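Local coordinates for hydrolase (Thermus thermophilus, PDB 1UFO), which belongs to the alpha/beta hydrolase fold enzymes and probably cleaves its substrate by hydrolysis, at the interface of chains A and B. Numbering follows the deposited sequence. Chains: chain A/B, hypothetical protein TT1662.

The interface of chains A and B. Residues chain A 232-233, 236; chain B 225.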
loop_
_atom_site.group_PDB
_atom_site.type_symbol
_atom_site.label_atom_id
_atom_site.label_comp_id
_atom_site.label_asym_id
_atom_site.label_seq_id
_atom_site.Cartn_x
_atom_site.Cartn_y
_atom_site.Cartn_z
ATOM N N GLU A 232 -6.637 -9.399 -3.288
ATOM C CA GLU A 232 -6.222 -10.796 -3.469
ATOM C C GLU A 232 -5.703 -11.387 -2.169
ATOM O O GLU A 232 -5.976 -12.571 -1.902
ATOM C CB GLU A 232 -5.214 -10.977 -4.550
ATOM C CG GLU A 232 -5.800 -10.616 -5.913
ATOM C CD GLU A 232 -4.897 -11.015 -7.037
ATOM O OE1 GLU A 232 -5.384 -11.731 -7.938
ATOM O OE2 GLU A 232 -3.713 -10.623 -7.100
ATOM N N HIS A 233 -4.987 -10.581 -1.343
ATOM C CA HIS A 233 -4.495 -11.120 -0.069
ATOM C C HIS A 233 -5.683 -11.603 0.782
ATOM O O HIS A 233 -5.664 -12.710 1.325
ATOM C CB HIS A 233 -3.760 -9.990 0.683
ATOM C CG HIS A 233 -3.257 -10.444 2.013
ATOM N ND1 HIS A 233 -2.173 -11.280 2.138
ATOM C CD2 HIS A 233 -3.764 -10.271 3.265
ATOM C CE1 HIS A 233 -2.046 -11.618 3.414
ATOM N NE2 HIS A 233 -3.000 -11.023 4.117
ATOM N N GLU A 236 -7.542 -14.776 -0.630
ATOM C CA GLU A 236 -6.783 -15.996 -0.484
ATOM C C GLU A 236 -6.612 -16.404 0.952
ATOM O O GLU A 236 -6.154 -17.551 1.220
ATOM C CB GLU A 236 -5.443 -15.797 -1.165
ATOM C CG GLU A 236 -5.506 -15.827 -2.678
ATOM C CD GLU A 236 -4.246 -15.317 -3.375
ATOM O OE1 GLU A 236 -3.167 -15.353 -2.757
ATOM O OE2 GLU A 236 -4.350 -14.877 -4.510
ATOM N N ARG B 225 2.720 -8.868 -0.170
ATOM C CA ARG B 225 1.874 -8.862 -1.395
ATOM C C ARG B 225 1.773 -7.494 -2.072
ATOM O O ARG B 225 1.817 -7.355 -3.299
ATOM C CB ARG B 225 0.520 -9.349 -1.028
ATOM C CG ARG B 225 -0.412 -9.694 -2.233
ATOM C CD ARG B 225 0.190 -10.846 -3.026
ATOM N NE ARG B 225 -0.711 -11.406 -4.063
ATOM C CZ ARG B 225 -1.594 -12.390 -3.823
ATOM N NH1 ARG B 225 -2.312 -12.860 -4.869
ATOM N NH2 ARG B 225 -1.823 -12.885 -2.629
HETATM O O HOH W 1 -0.851 -12.576 0.121
#
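B:Arg225 reaches across the interface and meets the carboxylate of A:Glu236 end-on, giving one terminal nitrogen of its guanidinium to each oxygen. NH1 of B:Arg225 donates to OE2 of A:Glu236 at 2.9 Å, almost straight (175° at the hydrogen); it approaches OE2 from the syn side but tilted out of the carboxylate plane, while OE2 lies in the guanidinium plane. The second bond, from NH2 of B:Arg225 to OE1 of A:Glu236 at 2.8 Å, comes from above the carboxylate plane. The two planes stand 36° apart, and the paired bonds form a twisted rather than a flat salt bridge. A bend at chi2 (63°) turns the guanidinium of B:Arg225 towards A:Glu236, whose extended side chain crosses it at about a right angle. A:Glu232, one helical turn earlier, adds a looser salt bridge, its OE2 3.5 Å from NH1 of B:Arg225. A:His233 joins through water 1, which sits in the ring plane 2.7 Å from ND1 of A:His233 and 2.9 Å from NH2 of B:Arg225; NH2 thus serves both A:Glu236 and the water. An alanine in place of A:Glu236 removes both carboxylate acceptors, and the guanidinium is likely to be freer to turn, its charge paired mainly with the more distant A:Glu232. In this dimer, which may not be the biological one, the patch joins the C-terminal helices, 221-236 of chain A and 221-235 of chain B, and the two-fold axis repeats it with the chains exchanged.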